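Local coordinates for protein BauA (Acinetobacter baumannii, PDB 6HCP) that probably carries iron-loaded preacinetobactin across the outer membrane as a TonB-dependent siderophore receptor, a barrel closed by a plug domain, at residues K56-T64 with K518-S529; R256-P267 with W682-A691. One frame throughout, in Å; residues are numbered along the deposited sequence.

Contact 1. Residues K56-T64 with K518-S529; sequences KFLDTPFNT and KVDLGTFAHTLS. With EDO (1,2-ethanediol), chain B.
Plug meets barrel wall here: the loop 56-64, between the short plug strands 54-56 and 64-68, sits against the periplasmic hairpin 518-529, and the ammonium of K518 is received by three carbonyls of that loop. From its strand the K518 chain runs fully extended beyond CG (chi2 to chi4 all near 180°), which carries NZ into the bend of the loop. NZ donates to F57 O and to T60 O, each at 2.9 Å, and both carbonyls are met slightly out of plane. Its third bond, to F62 O, is 2.8 Å long. That carbonyl points almost straight at the nitrogen (C=O...N 171°). A weak bond to water 1, which also accepts from T64 N, adds a further link.

On its way to the loop the lysine passes over the F57 ring: CD lies 3.9 Å from the ring centroid, a CH-pi contact over one face. At the ring's edge, in its plane, stands H526 O, with T527 OG1 also near that plane, 3.5 Å from CE1. The two methyls of L58 rest on one face of the strand, CD2 against K518 CB and CD1 against D520 CB.

Farther up the wall, the N63 amide reaches S529 OG from ND2 (3.0 Å), nearly in its own plane; S529 OG is also hydrogen-bonded to E564 on the adjoining strand. D520, bonded to Y38, also holds a 1,2-ethanediol molecule.

Three backbone carbonyls of the plug loop thus take up the ammonium of a buried barrel lysine, so the grip depends on the fold of the loop backbone; the converging carbonyl dipoles would probably stabilise the positive charge.

Contact 2. Residues R256-P267 with W682-A691; sequences RGVNVSTAVGIP and WAQPQLTNLA. With EDO (1,2-ethanediol), chain J.
Backbone pairing joins V258 to L690 as a single antiparallel, hydrogen-bonded bridge, with V258 N to L690 O at 2.8 Å and L690 N to V258 O at 2.9 Å. N689 and L690 both face V258, a classic beta bulge. The backbones pass close at G257, whose CA comes within 3.1 Å of L690 O.

Side chain to backbone bonds surround the bridge. Each asparagine oxygen takes a main-chain N-H from the other segment or its own neighbour across the gap: N259 OD1 that of N689, N689 OD1 that of V260. N689 N donates in a bent bond (3.0 Å), lying almost in line with the side-chain C=O of N259, while V260 N reaches a lone pair of N689 OD1 in an almost straight one (2.9 Å, 169°). The two amide planes stand 50° apart. T688 OG1, set between its own backbone N and carbonyl carbon (chi1 58°), turns onto R256 O and bonds to a lone pair in the carbonyl plane. The indole of W682 gives its NE1 hydrogen to P267 O at 2.8 Å, close to the ring plane. Water 2 links R256 O to Q686 O, and water 3 links N259 ND2 to L687 O.

Apolar packing fills the side toward W682. L690 CD1 lies over one indole face, toward its rim, and touches I266 CG2 as well as V260 CG1, the latter at 3.7 Å; I266 CG2 also meets W682 CD1.

Farther out, R256 NH1 donates to a 1,2-ethanediol molecule, and the guanidinium makes a cation-pi contact with Y317. Two extracellular barrel loops are thus joined through peptide groups, two asparagines, a threonine hydroxyl and an indole N-H, backed on one side by indole and aliphatic carbon.

Overall arrangement
Contacts 1 and 2 lie toward opposite ends of the barrel, their centres 39 Å apart and their nearest atoms about 20 Å apart without touching. Along the chain they interleave: 256-267 falls between the two segments of contact 1, and 682-691 follows both. Contact 1 joins plug to wall on the periplasmic side, whereas contact 2 joins two loops of the barrel domain on the extracellular side. The plug still comes near contact 2, since N103 bonds to Q686 and W100 touches R256. No siderophore is bound at either place, but 1,2-ethanediol, probably from crystallisation, lies at both. One contact relies on a buried charge, the other on neutral groups.

Contact 1. Residues K56-T64 with K518-S529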
loop_
_atom_site.group_PDB
_atom_site.type_symbol
_atom_site.label_atom_id
_atom_site.label_comp_id
_atom_site.label_asym_id
_atom_site.label_seq_id
_atom_site.Cartn_x
_atom_site.Cartn_y
_atom_site.Cartn_z
ATOM N N LYS A 56 14.969 34.381 -23.509
ATOM C CA LYS A 56 15.053 34.153 -22.078
ATOM C C LYS A 56 13.673 34.355 -21.443
ATOM O O LYS A 56 12.911 35.200 -21.875
ATOM C CB LYS A 56 16.048 35.126 -21.432
ATOM C CG LYS A 56 17.511 34.941 -21.830
ATOM C CD LYS A 56 18.438 35.874 -21.071
ATOM C CE LYS A 56 19.419 36.636 -21.941
ATOM N NZ LYS A 56 20.340 35.731 -22.668
ATOM N N PHE A 57 13.464 33.665 -20.313
ATOM C CA PHE A 57 12.293 33.773 -19.429
ATOM C C PHE A 57 11.804 35.223 -19.285
ATOM O O PHE A 57 10.635 35.550 -19.607
ATOM C CB PHE A 57 12.649 33.128 -18.079
ATOM C CG PHE A 57 11.581 33.232 -17.020
ATOM C CD1 PHE A 57 10.388 32.531 -17.138
ATOM C CD2 PHE A 57 11.795 33.974 -15.870
ATOM C CE1 PHE A 57 9.431 32.591 -16.134
ATOM C CE2 PHE A 57 10.822 34.061 -14.885
ATOM C CZ PHE A 57 9.649 33.352 -15.009
ATOM N N LEU A 58 12.665 36.116 -18.782
ATOM C CA LEU A 58 12.236 37.477 -18.446
ATOM C C LEU A 58 12.075 38.365 -19.689
ATOM O O LEU A 58 11.599 39.507 -19.575
ATOM C CB LEU A 58 13.253 38.127 -17.508
ATOM C CG LEU A 58 13.248 37.604 -16.080
ATOM C CD1 LEU A 58 14.366 38.283 -15.289
ATOM C CD2 LEU A 58 11.897 37.826 -15.430
ATOM N N ASP A 59 12.489 37.868 -20.848
ATOM C CA ASP A 59 12.364 38.636 -22.100
ATOM C C ASP A 59 11.201 38.113 -22.960
ATOM O O ASP A 59 11.070 38.501 -24.111
ATOM C CB ASP A 59 13.640 38.539 -22.924
ATOM C CG ASP A 59 14.845 39.192 -22.274
ATOM O OD1 ASP A 59 14.636 40.138 -21.502
ATOM O OD2 ASP A 59 15.973 38.710 -22.524
ATOM N N THR A 60 10.438 37.144 -22.447
ATOM C CA THR A 60 9.421 36.456 -23.257
ATOM C C THR A 60 8.032 36.898 -22.809
ATOM O O THR A 60 7.622 36.610 -21.677
ATOM C CB THR A 60 9.556 34.940 -23.132
ATOM O OG1 THR A 60 10.848 34.535 -23.584
ATOM C CG2 THR A 60 8.510 34.201 -23.943
ATOM N N PRO A 61 7.266 37.609 -23.668
ATOM C CA PRO A 61 5.936 38.099 -23.298
ATOM C C PRO A 61 4.854 37.042 -23.560
ATOM O O PRO A 61 3.776 37.344 -24.072
ATOM C CB PRO A 61 5.757 39.308 -24.208
ATOM C CG PRO A 61 6.481 38.895 -25.469
ATOM C CD PRO A 61 7.657 38.043 -25.021
ATOM N N PHE A 62 5.150 35.827 -23.102
ATOM C CA PHE A 62 4.276 34.661 -23.162
ATOM C C PHE A 62 4.601 33.810 -21.937
ATOM O O PHE A 62 5.694 33.966 -21.367
ATOM C CB PHE A 62 4.539 33.842 -24.429
ATOM C CG PHE A 62 4.264 34.564 -25.719
ATOM C CD1 PHE A 62 2.974 34.679 -26.204
ATOM C CD2 PHE A 62 5.289 35.184 -26.411
ATOM C CE1 PHE A 62 2.716 35.441 -27.332
ATOM C CE2 PHE A 62 5.030 35.923 -27.547
ATOM C CZ PHE A 62 3.747 36.049 -28.006
ATOM N N ASN A 63 3.644 32.984 -21.514
ATOM C CA ASN A 63 3.848 32.051 -20.419
ATOM C C ASN A 63 4.474 30.768 -20.983
ATOM O O ASN A 63 3.844 30.019 -21.747
ATOM C CB ASN A 63 2.522 31.831 -19.680
ATOM C CG ASN A 63 2.679 31.065 -18.380
ATOM O OD1 ASN A 63 3.595 30.269 -18.235
ATOM N ND2 ASN A 63 1.815 31.334 -17.417
ATOM N N THR A 64 5.765 30.588 -20.691
ATOM C CA THR A 64 6.606 29.555 -21.261
ATOM C C THR A 64 7.311 28.779 -20.141
ATOM O O THR A 64 7.583 29.318 -19.068
ATOM C CB THR A 64 7.685 30.128 -22.177
ATOM O OG1 THR A 64 8.433 31.100 -21.430
ATOM C CG2 THR A 64 7.090 30.730 -23.432
ATOM N N LYS A 518 6.358 38.301 -14.406
ATOM C CA LYS A 518 7.376 37.310 -14.130
ATOM C C LYS A 518 8.408 37.906 -13.163
ATOM O O LYS A 518 8.774 39.075 -13.289
ATOM C CB LYS A 518 8.080 36.871 -15.411
ATOM C CG LYS A 518 7.182 36.283 -16.487
ATOM C CD LYS A 518 7.958 35.667 -17.608
ATOM C CE LYS A 518 7.093 35.045 -18.680
ATOM N NZ LYS A 518 7.938 34.460 -19.735
ATOM N N VAL A 519 8.799 37.109 -12.164
ATOM C CA VAL A 519 9.801 37.496 -11.169
ATOM C C VAL A 519 10.832 36.371 -11.053
ATOM O O VAL A 519 10.487 35.219 -10.738
ATOM C CB VAL A 519 9.139 37.762 -9.807
ATOM C CG1 VAL A 519 10.164 38.205 -8.772
ATOM C CG2 VAL A 519 8.013 38.773 -9.927
ATOM N N ASP A 520 12.097 36.702 -11.333
ATOM C CA ASP A 520 13.217 35.791 -11.126
ATOM C C ASP A 520 13.982 36.270 -9.886
ATOM O O ASP A 520 14.604 37.321 -9.925
ATOM C CB ASP A 520 14.140 35.728 -12.344
ATOM C CG ASP A 520 15.359 34.848 -12.147
ATOM O OD1 ASP A 520 15.438 34.180 -11.096
ATOM O OD2 ASP A 520 16.170 34.759 -13.081
ATOM N N LEU A 521 13.783 35.590 -8.757
ATOM C CA LEU A 521 14.415 35.989 -7.489
ATOM C C LEU A 521 15.897 35.585 -7.472
ATOM O O LEU A 521 16.620 36.003 -6.590
ATOM C CB LEU A 521 13.657 35.359 -6.316
ATOM C CG LEU A 521 12.191 35.773 -6.197
ATOM C CD1 LEU A 521 11.466 34.942 -5.153
ATOM C CD2 LEU A 521 12.052 37.261 -5.899
ATOM N N GLY A 522 16.329 34.759 -8.429
ATOM C CA GLY A 522 17.704 34.279 -8.526
ATOM C C GLY A 522 17.767 32.774 -8.738
ATOM O O GLY A 522 18.237 32.306 -9.793
ATOM N N THR A 523 17.292 32.011 -7.736
ATOM C CA THR A 523 17.266 30.559 -7.809
ATOM C C THR A 523 15.815 30.044 -7.800
ATOM O O THR A 523 15.586 28.838 -7.908
ATOM C CB THR A 523 18.057 29.906 -6.661
ATOM O OG1 THR A 523 17.362 30.229 -5.459
ATOM C CG2 THR A 523 19.503 30.361 -6.603
ATOM N N PHE A 524 14.859 30.964 -7.674
ATOM C CA PHE A 524 13.442 30.642 -7.680
ATOM C C PHE A 524 12.705 31.711 -8.486
ATOM O O PHE A 524 12.958 32.893 -8.308
ATOM C CB PHE A 524 12.906 30.576 -6.248
ATOM C CG PHE A 524 11.602 29.841 -6.083
ATOM C CD1 PHE A 524 11.509 28.497 -6.386
ATOM C CD2 PHE A 524 10.476 30.485 -5.588
ATOM C CE1 PHE A 524 10.312 27.814 -6.204
ATOM C CE2 PHE A 524 9.302 29.786 -5.344
ATOM C CZ PHE A 524 9.223 28.448 -5.654
ATOM N N ALA A 525 11.722 31.277 -9.282
ATOM C CA ALA A 525 11.015 32.159 -10.208
ATOM C C ALA A 525 9.507 31.912 -10.119
ATOM O O ALA A 525 9.059 30.782 -9.834
ATOM C CB ALA A 525 11.524 31.905 -11.607
ATOM N N HIS A 526 8.753 32.988 -10.342
ATOM C CA HIS A 526 7.289 33.011 -10.341
ATOM C C HIS A 526 6.773 33.588 -11.664
ATOM O O HIS A 526 7.362 34.538 -12.202
ATOM C CB HIS A 526 6.747 33.901 -9.213
ATOM C CG HIS A 526 7.050 33.421 -7.840
ATOM N ND1 HIS A 526 6.106 32.782 -7.058
ATOM C CD2 HIS A 526 8.140 33.597 -7.059
ATOM C CE1 HIS A 526 6.627 32.534 -5.870
ATOM N NE2 HIS A 526 7.892 32.975 -5.869
ATOM N N THR A 527 5.597 33.105 -12.095
ATOM C CA THR A 527 4.805 33.714 -13.172
ATOM C C THR A 527 3.366 33.865 -12.679
ATOM O O THR A 527 2.813 32.940 -12.043
ATOM C CB THR A 527 4.847 32.871 -14.454
ATOM O OG1 THR A 527 6.208 32.683 -14.838
ATOM C CG2 THR A 527 4.098 33.496 -15.613
ATOM N N LEU A 528 2.787 35.043 -12.922
ATOM C CA LEU A 528 1.396 35.287 -12.671
ATOM C C LEU A 528 0.777 35.820 -13.960
ATOM O O LEU A 528 1.239 36.831 -14.463
ATOM C CB LEU A 528 1.233 36.283 -11.516
ATOM C CG LEU A 528 -0.210 36.681 -11.207
ATOM C CD1 LEU A 528 -0.986 35.502 -10.631
ATOM C CD2 LEU A 528 -0.279 37.864 -10.257
ATOM N N SER A 529 -0.194 35.099 -14.536
ATOM C CA SER A 529 -0.804 35.570 -15.780
ATOM C C SER A 529 -2.321 35.375 -15.798
ATOM O O SER A 529 -2.868 34.504 -15.145
ATOM C CB SER A 529 -0.156 34.949 -16.986
ATOM O OG SER A 529 -0.056 33.558 -16.849
HETATM C C1 EDO B . 16.893 33.215 -15.889
HETATM O O1 EDO B . 15.713 34.018 -15.736
HETATM C C2 EDO B . 18.091 34.119 -16.178
HETATM O O2 EDO B . 19.091 33.394 -16.906
HETATM O O HOH W 1 7.016 31.922 -18.219
#

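Contact 2. Residues R256-P267 with W682-A691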
loop_
_atom_site.group_PDB
_atom_site.type_symbol
_atom_site.label_atom_id
_atom_site.label_comp_id
_atom_site.label_asym_id
_atom_site.label_seq_id
_atom_site.Cartn_x
_atom_site.Cartn_y
_atom_site.Cartn_z
ATOM N N ARG A 256 -10.276 2.491 -24.364
ATOM C CA ARG A 256 -11.082 3.267 -25.328
ATOM C C ARG A 256 -12.044 4.201 -24.589
ATOM O O ARG A 256 -12.480 5.233 -25.131
ATOM C CB ARG A 256 -11.839 2.312 -26.258
ATOM C CG ARG A 256 -12.731 2.996 -27.291
ATOM C CD ARG A 256 -11.894 3.827 -28.252
ATOM N NE ARG A 256 -12.643 4.336 -29.395
ATOM C CZ ARG A 256 -12.091 4.864 -30.495
ATOM N NH1 ARG A 256 -10.770 4.895 -30.659
ATOM N NH2 ARG A 256 -12.875 5.236 -31.489
ATOM N N GLY A 257 -12.453 3.804 -23.378
ATOM C CA GLY A 257 -13.458 4.530 -22.602
ATOM C C GLY A 257 -14.888 4.146 -22.942
ATOM O O GLY A 257 -15.159 3.323 -23.825
ATOM N N VAL A 258 -15.816 4.717 -22.179
ATOM C CA VAL A 258 -17.198 4.311 -22.200
ATOM C C VAL A 258 -18.089 5.558 -22.238
ATOM O O VAL A 258 -17.743 6.627 -21.720
ATOM C CB VAL A 258 -17.527 3.398 -21.005
ATOM C CG1 VAL A 258 -16.651 2.151 -21.022
ATOM C CG2 VAL A 258 -17.396 4.132 -19.679
ATOM N N ASN A 259 -19.298 5.344 -22.726
ATOM C CA ASN A 259 -20.343 6.369 -22.841
ATOM C C ASN A 259 -21.406 6.164 -21.763
ATOM O O ASN A 259 -21.700 5.045 -21.362
ATOM C CB ASN A 259 -20.943 6.369 -24.249
ATOM C CG ASN A 259 -19.955 6.863 -25.287
ATOM O OD1 ASN A 259 -18.988 7.540 -24.943
ATOM N ND2 ASN A 259 -20.074 6.384 -26.517
ATOM N N VAL A 260 -22.023 7.279 -21.357
ATOM C CA VAL A 260 -23.072 7.305 -20.384
ATOM C C VAL A 260 -24.219 8.157 -20.946
ATOM O O VAL A 260 -24.009 9.015 -21.812
ATOM C CB VAL A 260 -22.581 7.836 -19.024
ATOM C CG1 VAL A 260 -21.697 6.818 -18.328
ATOM C CG2 VAL A 260 -21.841 9.168 -19.139
ATOM N N SER A 261 -25.405 7.972 -20.372
ATOM C CA SER A 261 -26.589 8.799 -20.682
ATOM C C SER A 261 -27.080 9.469 -19.408
ATOM O O SER A 261 -26.861 8.964 -18.299
ATOM C CB SER A 261 -27.669 7.953 -21.304
ATOM O OG SER A 261 -28.126 6.967 -20.385
ATOM N N THR A 262 -27.916 10.498 -19.579
ATOM C CA THR A 262 -28.569 11.126 -18.450
ATOM C C THR A 262 -29.619 10.174 -17.861
ATOM O O THR A 262 -29.833 10.184 -16.666
ATOM C CB THR A 262 -29.197 12.466 -18.849
ATOM O OG1 THR A 262 -30.103 12.212 -19.922
ATOM C CG2 THR A 262 -28.172 13.482 -19.298
ATOM N N ALA A 263 -30.243 9.347 -18.705
ATOM C CA ALA A 263 -31.281 8.399 -18.251
ATOM C C ALA A 263 -30.688 7.416 -17.241
ATOM O O ALA A 263 -31.272 7.155 -16.211
ATOM C CB ALA A 263 -31.893 7.670 -19.428
ATOM N N VAL A 264 -29.462 6.952 -17.498
ATOM C CA VAL A 264 -28.878 5.913 -16.670
ATOM C C VAL A 264 -27.981 6.536 -15.595
ATOM O O VAL A 264 -27.970 6.080 -14.467
ATOM C CB VAL A 264 -28.115 4.902 -17.531
ATOM C CG1 VAL A 264 -27.298 3.932 -16.682
ATOM C CG2 VAL A 264 -29.076 4.179 -18.469
ATOM N N GLY A 265 -27.172 7.523 -15.980
ATOM C CA GLY A 265 -26.280 8.193 -15.059
ATOM C C GLY A 265 -24.906 7.525 -15.006
ATOM O O GLY A 265 -24.669 6.515 -15.677
ATOM N N ILE A 266 -24.029 8.103 -14.184
ATOM C CA ILE A 266 -22.661 7.652 -14.016
ATOM C C ILE A 266 -22.582 6.833 -12.733
ATOM O O ILE A 266 -22.735 7.361 -11.638
ATOM C CB ILE A 266 -21.679 8.836 -13.976
ATOM C CG1 ILE A 266 -21.734 9.634 -15.281
ATOM C CG2 ILE A 266 -20.263 8.354 -13.682
ATOM C CD1 ILE A 266 -21.064 10.961 -15.243
ATOM N N PRO A 267 -22.314 5.526 -12.824
ATOM C CA PRO A 267 -22.158 4.714 -11.622
ATOM C C PRO A 267 -20.769 4.929 -11.013
ATOM O O PRO A 267 -19.868 5.527 -11.626
ATOM C CB PRO A 267 -22.317 3.288 -12.150
ATOM C CG PRO A 267 -21.732 3.375 -13.542
ATOM C CD PRO A 267 -22.062 4.773 -14.052
ATOM N N TRP A 682 -13.235 8.583 -12.589
ATOM C CA TRP A 682 -13.631 8.821 -13.981
ATOM C C TRP A 682 -13.067 10.174 -14.416
ATOM O O TRP A 682 -13.174 11.145 -13.685
ATOM C CB TRP A 682 -15.158 8.871 -14.125
ATOM C CG TRP A 682 -15.916 7.631 -13.775
ATOM C CD1 TRP A 682 -16.902 7.521 -12.833
ATOM C CD2 TRP A 682 -15.938 6.406 -14.531
ATOM N NE1 TRP A 682 -17.458 6.273 -12.890
ATOM C CE2 TRP A 682 -16.897 5.570 -13.922
ATOM C CE3 TRP A 682 -15.168 5.897 -15.590
ATOM C CZ2 TRP A 682 -17.215 4.318 -14.437
ATOM C CZ3 TRP A 682 -15.467 4.649 -16.083
ATOM C CH2 TRP A 682 -16.475 3.871 -15.509
ATOM N N ALA A 683 -12.672 10.253 -15.685
ATOM C CA ALA A 683 -12.398 11.546 -16.341
ATOM C C ALA A 683 -12.685 11.372 -17.832
ATOM O O ALA A 683 -12.865 10.250 -18.300
ATOM C CB ALA A 683 -10.974 11.963 -16.098
ATOM N N GLN A 684 -12.664 12.474 -18.591
ATOM C CA GLN A 684 -13.167 12.426 -19.947
ATOM C C GLN A 684 -11.999 12.290 -20.904
ATOM O O GLN A 684 -11.213 13.221 -21.069
ATOM C CB GLN A 684 -13.997 13.663 -20.306
ATOM C CG GLN A 684 -14.594 13.592 -21.716
ATOM C CD GLN A 684 -15.887 14.361 -21.859
ATOM O OE1 GLN A 684 -15.915 15.447 -22.443
ATOM N NE2 GLN A 684 -16.988 13.755 -21.409
ATOM N N PRO A 685 -11.950 11.196 -21.685
ATOM C CA PRO A 685 -10.949 11.059 -22.747
ATOM C C PRO A 685 -11.466 11.685 -24.052
ATOM O O PRO A 685 -12.620 12.144 -24.118
ATOM C CB PRO A 685 -10.843 9.536 -22.854
ATOM C CG PRO A 685 -12.274 9.080 -22.656
ATOM C CD PRO A 685 -12.872 10.055 -21.651
ATOM N N GLN A 686 -10.696 11.513 -25.120
ATOM C CA GLN A 686 -11.178 11.814 -26.480
ATOM C C GLN A 686 -12.165 10.749 -26.960
ATOM O O GLN A 686 -12.019 9.557 -26.660
ATOM C CB GLN A 686 -9.987 11.899 -27.423
ATOM C CG GLN A 686 -9.156 13.144 -27.168
ATOM C CD GLN A 686 -8.029 13.295 -28.161
ATOM O OE1 GLN A 686 -8.169 12.939 -29.322
ATOM N NE2 GLN A 686 -6.947 13.936 -27.733
ATOM N N LEU A 687 -13.196 11.217 -27.671
ATOM C CA LEU A 687 -14.143 10.438 -28.498
ATOM C C LEU A 687 -15.207 9.705 -27.670
ATOM O O LEU A 687 -16.276 9.470 -28.181
ATOM C CB LEU A 687 -13.398 9.469 -29.418
ATOM C CG LEU A 687 -12.420 10.129 -30.398
ATOM C CD1 LEU A 687 -11.884 9.100 -31.381
ATOM C CD2 LEU A 687 -13.057 11.304 -31.140
ATOM N N THR A 688 -14.927 9.354 -26.411
ATOM C CA THR A 688 -15.926 8.711 -25.551
ATOM C C THR A 688 -16.055 9.544 -24.270
ATOM O O THR A 688 -15.231 10.412 -24.007
ATOM C CB THR A 688 -15.559 7.255 -25.211
ATOM O OG1 THR A 688 -14.280 7.275 -24.577
ATOM C CG2 THR A 688 -15.531 6.331 -26.413
ATOM N N ASN A 689 -17.088 9.272 -23.469
ATOM C CA ASN A 689 -17.470 10.153 -22.356
ATOM C C ASN A 689 -16.529 10.028 -21.149
ATOM O O ASN A 689 -16.247 11.037 -20.487
ATOM C CB ASN A 689 -18.897 9.892 -21.881
ATOM C CG ASN A 689 -19.981 10.212 -22.891
ATOM O OD1 ASN A 689 -21.051 9.626 -22.799
ATOM N ND2 ASN A 689 -19.737 11.139 -23.824
ATOM N N LEU A 690 -16.097 8.792 -20.821
ATOM C CA LEU A 690 -15.410 8.514 -19.572
ATOM C C LEU A 690 -14.321 7.464 -19.786
ATOM O O LEU A 690 -14.492 6.549 -20.563
ATOM C CB LEU A 690 -16.385 7.925 -18.547
ATOM C CG LEU A 690 -17.561 8.778 -18.106
ATOM C CD1 LEU A 690 -18.425 7.969 -17.149
ATOM C CD2 LEU A 690 -17.108 10.066 -17.458
ATOM N N ALA A 691 -13.272 7.557 -18.974
ATOM C CA ALA A 691 -12.294 6.512 -18.828
ATOM C C ALA A 691 -11.737 6.590 -17.405
ATOM O O ALA A 691 -11.685 7.654 -16.807
ATOM C CB ALA A 691 -11.197 6.669 -19.846
HETATM C C1 EDO J . -8.607 7.528 -34.085
HETATM O O1 EDO J . -9.698 8.262 -34.642
HETATM C C2 EDO J . -9.127 6.777 -32.872
HETATM O O2 EDO J . -8.930 5.362 -33.000
HETATM O O HOH W 2 -11.216 6.936 -26.587
HETATM O O HOH W 3 -18.197 7.468 -28.602
#